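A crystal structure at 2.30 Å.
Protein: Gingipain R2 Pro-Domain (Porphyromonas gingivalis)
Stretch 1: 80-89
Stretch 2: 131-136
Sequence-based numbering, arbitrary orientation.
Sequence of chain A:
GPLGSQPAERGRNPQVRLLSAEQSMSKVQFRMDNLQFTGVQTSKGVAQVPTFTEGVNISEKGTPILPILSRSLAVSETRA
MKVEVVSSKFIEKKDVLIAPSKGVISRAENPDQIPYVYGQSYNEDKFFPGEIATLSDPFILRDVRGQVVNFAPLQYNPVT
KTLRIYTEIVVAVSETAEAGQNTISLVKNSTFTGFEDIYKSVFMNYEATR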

ATOM      1  N   ALA A  80      -3.357  14.395 -25.327  1.00 36.35           N
ATOM      2  CA  ALA A  80      -2.212  14.869 -24.557  1.00 34.68           C
ATOM      3  C   ALA A  80      -2.592  16.119 -23.791  1.00 37.16           C
ATOM      4  O   ALA A  80      -3.200  17.029 -24.358  1.00 36.72           O
ATOM      5  CB  ALA A  80      -1.043  15.150 -25.482  1.00 35.70           C
ATOM      6  N   MET A  81      -2.270  16.154 -22.498  1.00 32.50           N
ATOM      7  CA  MET A  81      -2.615  17.289 -21.639  1.00 32.16           C
ATOM      8  C   MET A  81      -1.491  18.319 -21.590  1.00 36.89           C
ATOM      9  O   MET A  81      -0.328  17.993 -21.857  1.00 37.59           O
ATOM     10  CB  MET A  81      -2.951  16.814 -20.213  1.00 33.23           C
ATOM     11  CG  MET A  81      -4.052  15.754 -20.143  1.00 36.55           C
ATOM     12  SD  MET A  81      -5.690  16.296 -20.690  1.00 41.17           S
ATOM     13  CE  MET A  81      -6.178  17.343 -19.342  1.00 36.82           C
ATOM     14  N   LYS A  82      -1.851  19.567 -21.268  1.00 32.44           N
ATOM     15  CA  LYS A  82      -0.910  20.665 -21.097  1.00 32.31           C
ATOM     16  C   LYS A  82      -1.213  21.375 -19.779  1.00 37.85           C
ATOM     17  O   LYS A  82      -2.342  21.304 -19.274  1.00 37.40           O
ATOM     18  CB  LYS A  82      -0.926  21.653 -22.279  1.00 35.46           C
ATOM     19  CG  LYS A  82      -2.196  22.493 -22.422  1.00 46.80           C
ATOM     20  CD  LYS A  82      -2.022  23.612 -23.434  1.00 53.65           C
ATOM     21  CE  LYS A  82      -3.306  24.378 -23.650  1.00 61.93           C
ATOM     22  NZ  LYS A  82      -3.090  25.622 -24.430  1.00 71.36           N
ATOM     23  N   VAL A  83      -0.203  22.054 -19.228  1.00 33.57           N
ATOM     24  CA  VAL A  83      -0.368  22.815 -18.005  1.00 32.94           C
ATOM     25  C   VAL A  83       0.031  24.272 -18.292  1.00 37.65           C
ATOM     26  O   VAL A  83       1.083  24.533 -18.879  1.00 36.58           O
ATOM     27  CB  VAL A  83       0.367  22.186 -16.794  1.00 35.09           C
ATOM     28  CG1 VAL A  83       1.877  22.071 -17.023  1.00 34.20           C
ATOM     29  CG2 VAL A  83       0.050  22.930 -15.503  1.00 34.32           C
ATOM     30  N   GLU A  84      -0.863  25.201 -17.939  1.00 36.44           N
ATOM     31  CA  GLU A  84      -0.649  26.632 -18.123  1.00 37.78           C
ATOM     32  C   GLU A  84      -0.806  27.347 -16.810  1.00 41.58           C
ATOM     33  O   GLU A  84      -1.780  27.103 -16.094  1.00 41.35           O
ATOM     34  CB  GLU A  84      -1.628  27.237 -19.146  1.00 41.01           C
ATOM     35  CG  GLU A  84      -1.734  26.512 -20.469  1.00 59.03           C
ATOM     36  CD  GLU A  84      -2.335  27.363 -21.570  1.00 89.80           C
ATOM     37  OE1 GLU A  84      -1.548  27.940 -22.353  1.00 92.64           O
ATOM     38  OE2 GLU A  84      -3.582  27.466 -21.648  1.00 81.67           O
ATOM     39  N   VAL A  85       0.133  28.245 -16.497  1.00 38.45           N
ATOM     40  CA  VAL A  85       0.069  29.067 -15.293  1.00 38.18           C
ATOM     41  C   VAL A  85      -0.842  30.238 -15.641  1.00 44.04           C
ATOM     42  O   VAL A  85      -0.466  31.080 -16.462  1.00 44.47           O
ATOM     43  CB  VAL A  85       1.476  29.500 -14.801  1.00 41.12           C
ATOM     44  CG1 VAL A  85       1.388  30.531 -13.674  1.00 40.70           C
ATOM     45  CG2 VAL A  85       2.287  28.288 -14.365  1.00 39.71           C
ATOM     46  N   VAL A  86      -2.064  30.254 -15.077  1.00 41.47           N
ATOM     47  CA  VAL A  86      -3.028  31.322 -15.372  1.00 42.89           C
ATOM     48  C   VAL A  86      -2.887  32.481 -14.362  1.00 46.92           C
ATOM     49  O   VAL A  86      -3.281  33.608 -14.668  1.00 47.75           O
ATOM     50  CB  VAL A  86      -4.494  30.824 -15.490  1.00 47.56           C
ATOM     51  CG1 VAL A  86      -4.665  29.938 -16.721  1.00 47.77           C
ATOM     52  CG2 VAL A  86      -4.968  30.104 -14.230  1.00 46.89           C
ATOM     53  N   SER A  87      -2.304  32.201 -13.185  1.00 41.61           N
ATOM     54  CA  SER A  87      -2.105  33.173 -12.113  1.00 40.76           C
ATOM     55  C   SER A  87      -0.898  32.764 -11.259  1.00 42.23           C
ATOM     56  O   SER A  87      -0.736  31.581 -10.948  1.00 39.87           O
ATOM     57  CB  SER A  87      -3.371  33.286 -11.260  1.00 43.33           C
ATOM     58  OG  SER A  87      -3.193  34.078 -10.099  1.00 50.36           O
ATOM     59  N   SER A  88      -0.040  33.744 -10.918  1.00 38.47           N
ATOM     60  CA  SER A  88       1.154  33.542 -10.087  1.00 37.39           C
ATOM     61  C   SER A  88       1.519  34.829  -9.346  1.00 40.85           C
ATOM     62  O   SER A  88       1.276  35.929  -9.844  1.00 40.49           O
ATOM     63  CB  SER A  88       2.337  33.047 -10.917  1.00 40.41           C
ATOM     64  OG  SER A  88       2.791  34.026 -11.838  1.00 52.54           O
ATOM     65  N   LYS A  89       2.100  34.677  -8.151  1.00 36.52           N
ATOM     66  CA  LYS A  89       2.506  35.767  -7.265  1.00 35.64           C
ATOM     67  C   LYS A  89       3.747  35.321  -6.499  1.00 36.55           C
ATOM     68  O   LYS A  89       3.742  34.233  -5.918  1.00 33.97           O
ATOM     69  CB  LYS A  89       1.339  36.097  -6.307  1.00 38.68           C
ATOM     70  CG  LYS A  89       1.557  37.266  -5.355  1.00 65.20           C
ATOM     71  CD  LYS A  89       0.507  37.274  -4.233  1.00 79.50           C
ATOM     72  CE  LYS A  89      -0.864  37.756  -4.662  1.00 93.43           C
ATOM     73  NZ  LYS A  89      -1.903  37.436  -3.648  1.00102.65           N
ATOM     74  N   GLU A 131      10.815  26.017 -14.627  1.00 37.57           N
ATOM     75  CA  GLU A 131       9.351  26.003 -14.740  1.00 37.08           C
ATOM     76  C   GLU A 131       8.725  25.982 -13.348  1.00 37.64           C
ATOM     77  O   GLU A 131       9.201  25.257 -12.472  1.00 36.99           O
ATOM     78  CB  GLU A 131       8.852  24.783 -15.555  1.00 38.73           C
ATOM     79  CG  GLU A 131       9.439  24.566 -16.944  1.00 52.15           C
ATOM     80  CD  GLU A 131       9.369  25.684 -17.967  1.00 80.08           C
ATOM     81  OE1 GLU A 131      10.395  25.926 -18.647  1.00 72.52           O
ATOM     82  OE2 GLU A 131       8.279  26.275 -18.140  1.00 79.59           O
ATOM     83  N   ILE A 132       7.659  26.756 -13.148  1.00 32.54           N
ATOM     84  CA  ILE A 132       6.976  26.809 -11.852  1.00 31.74           C
ATOM     85  C   ILE A 132       5.840  25.767 -11.812  1.00 34.78           C
ATOM     86  O   ILE A 132       5.298  25.508 -10.737  1.00 33.18           O
ATOM     87  CB  ILE A 132       6.498  28.243 -11.458  1.00 35.46           C
ATOM     88  CG1 ILE A 132       5.381  28.773 -12.369  1.00 36.15           C
ATOM     89  CG2 ILE A 132       7.677  29.226 -11.373  1.00 36.07           C
ATOM     90  CD1 ILE A 132       4.508  29.822 -11.717  1.00 40.86           C
ATOM     91  N   ALA A 133       5.516  25.147 -12.975  1.00 32.02           N
ATOM     92  CA  ALA A 133       4.490  24.112 -13.096  1.00 31.52           C
ATOM     93  C   ALA A 133       4.803  23.136 -14.236  1.00 36.19           C
ATOM     94  O   ALA A 133       5.119  23.559 -15.353  1.00 36.61           O
ATOM     95  CB  ALA A 133       3.123  24.736 -13.306  1.00 32.79           C
ATOM     96  N   THR A 134       4.735  21.827 -13.939  1.00 31.37           N
ATOM     97  CA  THR A 134       4.976  20.750 -14.907  1.00 31.37           C
ATOM     98  C   THR A 134       3.941  19.622 -14.756  1.00 34.51           C
ATOM     99  O   THR A 134       3.200  19.577 -13.769  1.00 32.97           O
ATOM    100  CB  THR A 134       6.392  20.150 -14.753  1.00 38.24           C
ATOM    101  OG1 THR A 134       6.492  19.471 -13.493  1.00 36.25           O
ATOM    102  CG2 THR A 134       7.525  21.172 -14.964  1.00 35.52           C
ATOM    103  N   LEU A 135       3.926  18.701 -15.726  1.00 31.55           N
ATOM    104  CA  LEU A 135       3.103  17.498 -15.705  1.00 31.53           C
ATOM    105  C   LEU A 135       4.003  16.280 -15.720  1.00 35.01           C
ATOM    106  O   LEU A 135       4.995  16.260 -16.456  1.00 34.36           O
ATOM    107  CB  LEU A 135       2.123  17.435 -16.895  1.00 32.74           C
ATOM    108  CG  LEU A 135       0.899  18.354 -16.867  1.00 37.68           C
ATOM    109  CD1 LEU A 135       0.228  18.372 -18.209  1.00 38.45           C
ATOM    110  CD2 LEU A 135      -0.111  17.927 -15.809  1.00 38.98           C
ATOM    111  N   SER A 136       3.667  15.264 -14.912  1.00 30.63           N
ATOM    112  CA  SER A 136       4.390  13.998 -14.918  1.00 29.37           C
ATOM    113  C   SER A 136       3.780  13.113 -16.022  1.00 34.25           C
ATOM    114  O   SER A 136       2.754  13.487 -16.588  1.00 34.81           O
ATOM    115  CB  SER A 136       4.339  13.333 -13.545  1.00 32.10           C
ATOM    116  OG  SER A 136       5.182  14.015 -12.629  1.00 38.16           O
TER

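This is a mainly apolar packing contact between two nearly antiparallel strands, with no hydrogen bond or salt bridge crossing between them. The axes of strands 80-89 and 133-135 run at 173° and approach to 6.8 Å; the nearest CA pairs, Val83 CA with Thr134 CA at 6.5 Å and Val85 CA with Ala133 CA at 7.0 Å, lie too far apart for the usual backbone ladder of neighbouring strands. Side chains fill much of the gap, and the contact buries 336 Å² summed over both sides.

From Met81 to Val85 the CA-to-CB bonds alternate: those of Met81, Val83 and Val85 point toward the second stretch, those of Lys82 and Glu84 away. Lys82 and Glu84 join each other within their own strand, Lys82 NZ lying 3.4 Å from Glu84 OE2 in a salt bridge.

Leu135 and Val83 give up the most surface, 74 and 71 Å². Val83 CG1 packs 3.8 Å from Leu135 CG, and Leu135 CD1 reaches the backbone, 3.7 Å from Met81 O, while also lying 4.1 Å from Met81 CB. The end of the Met81 side chain leads away, so its base makes the contact. With chi1 near 60° (p), Val83 also sets its CG2 4.2 Å from Ala133 CB.

Val85, with chi1 at 171° (t), directs CG2 to both Ala133 CB (3.8 Å) and Ile132 CG1 (3.7 Å). The single methyl of Ala133 suits a place where two valines converge, whereas the longer Ile132 extends the contact to Ser88, its CD1 lying 4.0 Å from Ser88 CB. Between Ala133 and Leu135, Thr134 points away, and its OG1 is hydrogen-bonded elsewhere in the structure.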